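Local atomic coordinates of Tubulin/ftsz, gtpase (Methanosaeta thermophila, PDB entry 3ZID), a protein that binds and probably hydrolyses GTP, and, as an archaeal tubulin-like cytoskeletal protein, is thought to help control cell shape. Residues V75-W87 against S113-I125. Sequence-based numbering, arbitrary orientation.
Sequences VGANRSKGKQGFW and SGGTGSSFSPLMI. With GDP (guanosine-5'-diphosphate), chain C.
Helices 79-87 and 117-125 run in broadly the same direction, crossing at -45° with their axes 8.1 Å apart at closest approach, and the loops before them meet where Gly115 lies against Gly76 and Ala77. Such close passage of helices depends on small residues at the crossing, and here Gly82 rests its CA 3.2 Å from Ser119 OG, where any side chain would collide with that hydroxyl and with the carbonyl of Gly115. One turn further on, Phe86 buries its ring against the second helix. Its CG lies anti to the backbone N (chi1 180°), turning the ring toward helix 117-125: one edge meets the Phe120 face in a T-shaped pair with centroids 5.4 Å apart, while Leu123 CB sits over a Phe86 face, 3.8 Å from the ring centroid. Phe86 CB lies over the same Phe120 face in a CH-pi contact, and Thr116 CG2 covers the other. Putting an alanine at Phe86 would probably open a gap beside Leu123 CB and leave the Phe120 face without its edge-on partner. Nearer the loops, Arg79 bends at chi3, and NH1 donates a nearly straight hydrogen bond (168°) to Ser118 OG, 3.3 Å away and in the guanidinium plane, with a weak bond to Ser118 O; its NH2 joins Lys83 NZ in salt bridges to Glu162. Residues 114-117 belong to the glycine-rich signature motif of the tubulin/FtsZ family, which binds the phosphates: Gly115 N and Thr116 N both donate to GDP O3B, each at 2.9 Å, and Gly117 N donates to O1B. A water joins GDP O3B to Gly76 O and to Thr116 OG1, which also hydrogen-bonds the Thr50 hydroxyl. Helix 150-165 packs against Ala77, Arg79 and Ser118, whereas Phe120 and Met124 settle on strand 3-9 and Ser121 on strand 105-111 of the parallel sheet.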
ATOM      1  N   VAL A  75      -0.510  -0.740 -21.708  1.00 44.36           N
ATOM      2  CA  VAL A  75       0.062  -1.698 -20.772  1.00 39.33           C
ATOM      3  C   VAL A  75      -0.996  -2.687 -20.272  1.00 36.22           C
ATOM      4  O   VAL A  75      -0.754  -3.891 -20.216  1.00 30.17           O
ATOM      5  CB  VAL A  75       0.752  -0.994 -19.584  1.00 35.21           C
ATOM      6  CG1 VAL A  75       1.115  -2.001 -18.513  1.00 35.07           C
ATOM      7  CG2 VAL A  75       1.988  -0.259 -20.066  1.00 32.92           C
ATOM      8  N   GLY A  76      -2.182  -2.175 -19.959  1.00 29.99           N
ATOM      9  CA  GLY A  76      -3.237  -2.988 -19.398  1.00 27.30           C
ATOM     10  C   GLY A  76      -2.815  -3.637 -18.094  1.00 26.68           C
ATOM     11  O   GLY A  76      -2.252  -2.987 -17.229  1.00 24.67           O
ATOM     12  N   ALA A  77      -3.061  -4.934 -17.956  1.00 34.62           N
ATOM     13  CA  ALA A  77      -2.636  -5.629 -16.741  1.00 42.01           C
ATOM     14  C   ALA A  77      -1.404  -6.488 -17.012  1.00 36.92           C
ATOM     15  O   ALA A  77      -1.065  -7.379 -16.230  1.00 37.78           O
ATOM     16  CB  ALA A  77      -3.774  -6.476 -16.182  1.00 42.20           C
ATOM     17  N   ASN A  78      -0.727  -6.197 -18.119  1.00 33.69           N
ATOM     18  CA  ASN A  78       0.456  -6.946 -18.528  1.00 35.55           C
ATOM     19  C   ASN A  78       1.733  -6.400 -17.910  1.00 30.66           C
ATOM     20  O   ASN A  78       2.254  -5.383 -18.356  1.00 27.36           O
ATOM     21  CB  ASN A  78       0.566  -6.935 -20.054  1.00 37.46           C
ATOM     22  CG  ASN A  78       1.630  -7.889 -20.588  1.00 36.58           C
ATOM     23  OD1 ASN A  78       2.618  -8.207 -19.922  1.00 40.06           O
ATOM     24  ND2 ASN A  78       1.423  -8.348 -21.809  1.00 39.77           N
ATOM     25  N   ARG A  79       2.237  -7.080 -16.886  1.00 35.83           N
ATOM     26  CA  ARG A  79       3.427  -6.612 -16.177  1.00 29.77           C
ATOM     27  C   ARG A  79       4.680  -6.628 -17.048  1.00 32.65           C
ATOM     28  O   ARG A  79       5.572  -5.799 -16.860  1.00 31.35           O
ATOM     29  CB  ARG A  79       3.625  -7.410 -14.886  1.00 24.40           C
ATOM     30  CG  ARG A  79       2.520  -7.071 -13.868  1.00 25.27           C
ATOM     31  CD  ARG A  79       2.630  -7.821 -12.549  1.00 30.31           C
ATOM     32  NE  ARG A  79       3.968  -8.329 -12.237  1.00 38.94           N
ATOM     33  CZ  ARG A  79       4.900  -7.659 -11.570  1.00 34.48           C
ATOM     34  NH1 ARG A  79       4.672  -6.425 -11.151  1.00 31.34           N
ATOM     35  NH2 ARG A  79       6.063  -8.229 -11.327  1.00 37.34           N
ATOM     36  N   SER A  80       4.744  -7.547 -18.012  1.00 35.10           N
ATOM     37  CA  SER A  80       5.894  -7.582 -18.911  1.00 37.13           C
ATOM     38  C   SER A  80       5.967  -6.296 -19.716  1.00 29.49           C
ATOM     39  O   SER A  80       7.029  -5.677 -19.831  1.00 29.76           O
ATOM     40  CB  SER A  80       5.837  -8.788 -19.865  1.00 45.86           C
ATOM     41  OG  SER A  80       6.365  -9.964 -19.269  1.00 47.80           O
ATOM     42  N   LYS A  81       4.825  -5.879 -20.251  1.00 28.01           N
ATOM     43  CA  LYS A  81       4.773  -4.642 -21.013  1.00 27.36           C
ATOM     44  C   LYS A  81       5.038  -3.455 -20.101  1.00 32.99           C
ATOM     45  O   LYS A  81       5.692  -2.481 -20.484  1.00 29.07           O
ATOM     46  CB  LYS A  81       3.428  -4.509 -21.715  1.00 26.62           C
ATOM     47  CG  LYS A  81       3.319  -5.426 -22.925  1.00 25.78           C
ATOM     48  CD  LYS A  81       2.366  -4.860 -23.959  1.00 39.01           C
ATOM     49  CE  LYS A  81       2.795  -5.275 -25.362  1.00 52.15           C
ATOM     50  NZ  LYS A  81       1.882  -4.753 -26.417  1.00 63.06           N
ATOM     51  N   GLY A  82       4.557  -3.562 -18.872  1.00 32.19           N
ATOM     52  CA  GLY A  82       4.804  -2.530 -17.894  1.00 31.02           C
ATOM     53  C   GLY A  82       6.286  -2.337 -17.675  1.00 33.77           C
ATOM     54  O   GLY A  82       6.784  -1.212 -17.691  1.00 36.40           O
ATOM     55  N   LYS A  83       6.988  -3.439 -17.456  1.00 36.37           N
ATOM     56  CA  LYS A  83       8.425  -3.390 -17.227  1.00 39.37           C
ATOM     57  C   LYS A  83       9.155  -2.796 -18.421  1.00 39.08           C
ATOM     58  O   LYS A  83      10.059  -1.977 -18.244  1.00 32.58           O
ATOM     59  CB  LYS A  83       8.958  -4.779 -16.897  1.00 48.21           C
ATOM     60  CG  LYS A  83       8.495  -5.280 -15.546  1.00 47.87           C
ATOM     61  CD  LYS A  83       8.911  -6.714 -15.326  1.00 54.18           C
ATOM     62  CE  LYS A  83       8.543  -7.174 -13.934  1.00 54.53           C
ATOM     63  NZ  LYS A  83       8.843  -8.616 -13.729  1.00 54.43           N
ATOM     64  N   GLN A  84       8.765  -3.207 -19.631  1.00 41.74           N
ATOM     65  CA  GLN A  84       9.367  -2.654 -20.846  1.00 50.35           C
ATOM     66  C   GLN A  84       9.114  -1.159 -20.927  1.00 43.22           C
ATOM     67  O   GLN A  84      10.032  -0.373 -21.184  1.00 41.55           O
ATOM     68  CB  GLN A  84       8.821  -3.336 -22.112  1.00 64.34           C
ATOM     69  CG  GLN A  84       9.299  -4.767 -22.327  1.00 77.71           C
ATOM     70  CD  GLN A  84       8.592  -5.462 -23.485  1.00 84.51           C
ATOM     71  OE1 GLN A  84       7.558  -4.999 -23.973  1.00 83.72           O
ATOM     72  NE2 GLN A  84       9.143  -6.591 -23.917  1.00 88.52           N
ATOM     73  N   GLY A  85       7.860  -0.781 -20.688  1.00 37.20           N
ATOM     74  CA  GLY A  85       7.458   0.610 -20.657  1.00 41.20           C
ATOM     75  C   GLY A  85       8.304   1.442 -19.708  1.00 48.04           C
ATOM     76  O   GLY A  85       8.683   2.574 -20.032  1.00 52.38           O
ATOM     77  N   PHE A  86       8.598   0.894 -18.533  1.00 41.08           N
ATOM     78  CA  PHE A  86       9.447   1.600 -17.584  1.00 43.34           C
ATOM     79  C   PHE A  86      10.876   1.822 -18.110  1.00 47.34           C
ATOM     80  O   PHE A  86      11.397   2.937 -18.066  1.00 45.17           O
ATOM     81  CB  PHE A  86       9.495   0.892 -16.229  1.00 38.78           C
ATOM     82  CG  PHE A  86      10.365   1.596 -15.234  1.00 39.01           C
ATOM     83  CD1 PHE A  86       9.892   2.716 -14.562  1.00 32.66           C
ATOM     84  CD2 PHE A  86      11.668   1.173 -15.000  1.00 37.37           C
ATOM     85  CE1 PHE A  86      10.692   3.386 -13.660  1.00 30.92           C
ATOM     86  CE2 PHE A  86      12.473   1.837 -14.097  1.00 34.66           C
ATOM     87  CZ  PHE A  86      11.991   2.942 -13.434  1.00 34.84           C
ATOM     88  N   TRP A  87      11.507   0.760 -18.606  1.00 49.70           N
ATOM     89  CA  TRP A  87      12.872   0.863 -19.125  1.00 52.65           C
ATOM     90  C   TRP A  87      13.000   1.891 -20.245  1.00 46.01           C
ATOM     91  O   TRP A  87      13.922   2.699 -20.262  1.00 38.48           O
ATOM     92  CB  TRP A  87      13.361  -0.509 -19.580  1.00 55.68           C
ATOM     93  CG  TRP A  87      13.530  -1.416 -18.418  1.00 58.90           C
ATOM     94  CD1 TRP A  87      14.086  -1.096 -17.211  1.00 56.24           C
ATOM     95  CD2 TRP A  87      13.073  -2.765 -18.304  1.00 60.92           C
ATOM     96  NE1 TRP A  87      14.044  -2.179 -16.365  1.00 54.89           N
ATOM     97  CE2 TRP A  87      13.414  -3.213 -17.008  1.00 60.38           C
ATOM     98  CE3 TRP A  87      12.420  -3.646 -19.177  1.00 64.90           C
ATOM     99  CZ2 TRP A  87      13.123  -4.502 -16.562  1.00 62.32           C
ATOM    100  CZ3 TRP A  87      12.132  -4.926 -18.733  1.00 68.20           C
ATOM    101  CH2 TRP A  87      12.486  -5.342 -17.437  1.00 67.30           C
ATOM    102  N   SER A 113      -1.694  -5.198  -8.313  1.00 23.05           N
ATOM    103  CA  SER A 113      -2.450  -6.038  -9.258  1.00 23.56           C
ATOM    104  C   SER A 113      -2.562  -5.531 -10.695  1.00 24.94           C
ATOM    105  O   SER A 113      -2.853  -6.302 -11.606  1.00 33.23           O
ATOM    106  CB  SER A 113      -3.859  -6.313  -8.728  1.00 26.03           C
ATOM    107  OG  SER A 113      -3.821  -7.220  -7.646  1.00 32.14           O
ATOM    108  N   GLY A 114      -2.350  -4.245 -10.910  1.00 17.53           N
ATOM    109  CA  GLY A 114      -2.444  -3.722 -12.256  1.00 16.35           C
ATOM    110  C   GLY A 114      -1.160  -3.993 -13.035  1.00 23.38           C
ATOM    111  O   GLY A 114      -0.289  -4.764 -12.613  1.00 22.33           O
ATOM    112  N   GLY A 115      -1.041  -3.345 -14.182  1.00 25.74           N
ATOM    113  CA  GLY A 115       0.108  -3.537 -15.047  1.00 23.60           C
ATOM    114  C   GLY A 115       1.135  -2.436 -14.891  1.00 20.49           C
ATOM    115  O   GLY A 115       2.337  -2.680 -14.963  1.00 26.00           O
ATOM    116  N   THR A 116       0.665  -1.214 -14.679  1.00 24.61           N
ATOM    117  CA  THR A 116       1.578  -0.082 -14.613  1.00 26.48           C
ATOM    118  C   THR A 116       2.195   0.083 -13.234  1.00 25.16           C
ATOM    119  O   THR A 116       3.426   0.008 -13.069  1.00 24.74           O
ATOM    120  CB  THR A 116       0.915   1.240 -15.068  1.00 29.28           C
ATOM    121  OG1 THR A 116       0.604   1.173 -16.462  1.00 32.80           O
ATOM    122  CG2 THR A 116       1.847   2.415 -14.822  1.00 33.07           C
ATOM    123  N   GLY A 117       1.346   0.328 -12.242  1.00 28.05           N
ATOM    124  CA  GLY A 117       1.839   0.537 -10.898  1.00 21.52           C
ATOM    125  C   GLY A 117       2.709  -0.602 -10.407  1.00 16.92           C
ATOM    126  O   GLY A 117       3.833  -0.401  -9.947  1.00 21.99           O
ATOM    127  N   SER A 118       2.193  -1.816 -10.547  1.00 21.58           N
ATOM    128  CA  SER A 118       2.832  -2.982  -9.964  1.00 20.82           C
ATOM    129  C   SER A 118       4.178  -3.311 -10.573  1.00 21.69           C
ATOM    130  O   SER A 118       4.987  -3.948  -9.915  1.00 23.47           O
ATOM    131  CB  SER A 118       1.917  -4.198 -10.076  1.00 27.49           C
ATOM    132  OG  SER A 118       1.900  -4.690 -11.400  1.00 32.36           O
ATOM    133  N   SER A 119       4.420  -2.878 -11.813  1.00 22.59           N
ATOM    134  CA  SER A 119       5.694  -3.159 -12.486  1.00 26.33           C
ATOM    135  C   SER A 119       6.687  -2.013 -12.371  1.00 29.10           C
ATOM    136  O   SER A 119       7.869  -2.231 -12.107  1.00 29.97           O
ATOM    137  CB  SER A 119       5.483  -3.529 -13.962  1.00 25.49           C
ATOM    138  OG  SER A 119       4.822  -2.502 -14.677  1.00 26.23           O
ATOM    139  N   PHE A 120       6.205  -0.793 -12.572  1.00 28.71           N
ATOM    140  CA  PHE A 120       7.034   0.401 -12.425  1.00 24.73           C
ATOM    141  C   PHE A 120       7.609   0.502 -11.018  1.00 24.02           C
ATOM    142  O   PHE A 120       8.758   0.875 -10.830  1.00 30.10           O
ATOM    143  CB  PHE A 120       6.192   1.662 -12.631  1.00 30.30           C
ATOM    144  CG  PHE A 120       6.025   2.086 -14.062  1.00 30.05           C
ATOM    145  CD1 PHE A 120       5.793   1.157 -15.074  1.00 25.83           C
ATOM    146  CD2 PHE A 120       6.058   3.442 -14.384  1.00 30.60           C
ATOM    147  CE1 PHE A 120       5.626   1.576 -16.394  1.00 27.99           C
ATOM    148  CE2 PHE A 120       5.894   3.878 -15.687  1.00 29.25           C
ATOM    149  CZ  PHE A 120       5.676   2.938 -16.706  1.00 31.59           C
ATOM    150  N   SER A 121       6.777   0.229 -10.024  1.00 25.85           N
ATOM    151  CA  SER A 121       7.112   0.607  -8.655  1.00 24.05           C
ATOM    152  C   SER A 121       8.349  -0.089  -8.092  1.00 23.34           C
ATOM    153  O   SER A 121       9.233   0.573  -7.558  1.00 23.56           O
ATOM    154  CB  SER A 121       5.895   0.499  -7.727  1.00 28.40           C
ATOM    155  OG  SER A 121       4.882   1.411  -8.138  1.00 29.05           O
ATOM    156  N   PRO A 122       8.428  -1.423  -8.216  1.00 30.37           N
ATOM    157  CA  PRO A 122       9.664  -2.058  -7.747  1.00 26.34           C
ATOM    158  C   PRO A 122      10.871  -1.595  -8.537  1.00 27.53           C
ATOM    159  O   PRO A 122      11.946  -1.470  -7.944  1.00 33.34           O
ATOM    160  CB  PRO A 122       9.410  -3.545  -7.983  1.00 28.83           C
ATOM    161  CG  PRO A 122       7.910  -3.670  -7.965  1.00 30.27           C
ATOM    162  CD  PRO A 122       7.399  -2.416  -8.577  1.00 30.03           C
ATOM    163  N   LEU A 123      10.699  -1.346  -9.837  1.00 27.47           N
ATOM    164  CA  LEU A 123      11.805  -0.875 -10.675  1.00 29.43           C
ATOM    165  C   LEU A 123      12.253   0.501 -10.255  1.00 31.49           C
ATOM    166  O   LEU A 123      13.457   0.782 -10.166  1.00 34.40           O
ATOM    167  CB  LEU A 123      11.414  -0.845 -12.162  1.00 30.14           C
ATOM    168  CG  LEU A 123      11.075  -2.212 -12.752  1.00 31.36           C
ATOM    169  CD1 LEU A 123      10.767  -2.220 -14.270  1.00 30.87           C
ATOM    170  CD2 LEU A 123      12.224  -3.064 -12.456  1.00 33.55           C
ATOM    171  N   MET A 124      11.270   1.357  -9.989  1.00 28.34           N
ATOM    172  CA  MET A 124      11.520   2.738  -9.598  1.00 26.72           C
ATOM    173  C   MET A 124      12.182   2.800  -8.225  1.00 27.95           C
ATOM    174  O   MET A 124      13.042   3.638  -7.971  1.00 30.02           O
ATOM    175  CB  MET A 124      10.203   3.518  -9.588  1.00 29.10           C
ATOM    176  CG  MET A 124      10.370   5.032  -9.738  1.00 34.72           C
ATOM    177  SD  MET A 124       8.775   5.873  -9.836  1.00 51.80           S
ATOM    178  CE  MET A 124       7.885   4.737 -10.879  1.00 32.20           C
ATOM    179  N   ILE A 125      11.780   1.916  -7.329  1.00 24.52           N
ATOM    180  CA  ILE A 125      12.369   1.918  -5.993  1.00 30.83           C
ATOM    181  C   ILE A 125      13.846   1.524  -6.093  1.00 31.95           C
ATOM    182  O   ILE A 125      14.713   2.125  -5.442  1.00 28.44           O
ATOM    183  CB  ILE A 125      11.596   0.979  -5.047  1.00 27.44           C
ATOM    184  CG1 ILE A 125      10.225   1.582  -4.740  1.00 28.83           C
ATOM    185  CG2 ILE A 125      12.390   0.699  -3.779  1.00 26.01           C
ATOM    186  CD1 ILE A 125       9.233   0.583  -4.170  1.00 33.82           C
TER
HETATM  187  PB  GDP C 999      -2.605   0.096 -13.265  1.00 21.50           P
HETATM  188  O1B GDP C 999      -1.438   0.131 -12.294  1.00 19.75           O
HETATM  189  O2B GDP C 999      -3.036   1.510 -13.605  1.00 20.81           O
HETATM  190  O3B GDP C 999      -2.162  -0.640 -14.518  1.00 21.17           O
HETATM  191  O3A GDP C 999      -3.811  -0.747 -12.627  1.00 30.29           O
HETATM  192  PA  GDP C 999      -4.592  -0.293 -11.300  1.00 21.73           P
HETATM  193  O1A GDP C 999      -5.970   0.168 -11.628  1.00 19.00           O
HETATM  194  O2A GDP C 999      -3.832   0.712 -10.462  1.00 22.06           O
HETATM  195  O5' GDP C 999      -4.592  -1.681 -10.523  1.00 25.02           O
HETATM  196  C5' GDP C 999      -5.818  -2.376 -10.356  1.00 26.63           C
HETATM  197  C4' GDP C 999      -5.919  -2.788  -8.894  1.00 22.92           C
HETATM  198  O4' GDP C 999      -6.005  -1.600  -8.107  1.00 18.04           O
HETATM  199  C3' GDP C 999      -7.197  -3.554  -8.688  1.00 15.33           C
HETATM  200  O3' GDP C 999      -6.982  -4.406  -7.565  1.00 22.01           O
HETATM  201  C2' GDP C 999      -8.174  -2.463  -8.345  1.00 21.96           C
HETATM  202  O2' GDP C 999      -9.219  -2.992  -7.537  1.00 20.99           O
HETATM  203  C1' GDP C 999      -7.315  -1.510  -7.538  1.00 19.80           C
HETATM  204  N9  GDP C 999      -7.682  -0.098  -7.641  1.00 18.52           N
HETATM  205  C8  GDP C 999      -7.845   0.627  -8.765  1.00 17.14           C
HETATM  206  N7  GDP C 999      -8.119   1.918  -8.459  1.00 24.03           N
HETATM  207  C5  GDP C 999      -8.128   2.011  -7.113  1.00 17.03           C
HETATM  208  C6  GDP C 999      -8.328   3.078  -6.129  1.00 14.57           C
HETATM  209  O6  GDP C 999      -8.599   4.227  -6.499  1.00 21.86           O
HETATM  210  N1  GDP C 999      -8.234   2.765  -4.837  1.00 14.27           N
HETATM  211  C2  GDP C 999      -7.962   1.524  -4.413  1.00 17.84           C
HETATM  212  N2  GDP C 999      -7.897   1.304  -3.082  1.00 17.35           N
HETATM  213  N3  GDP C 999      -7.758   0.477  -5.248  1.00 18.13           N
HETATM  214  C4  GDP C 999      -7.822   0.680  -6.583  1.00 20.20           C
HETATM  215  O   HOH W   1      -1.595  -0.100 -17.104  1.00 32.62           O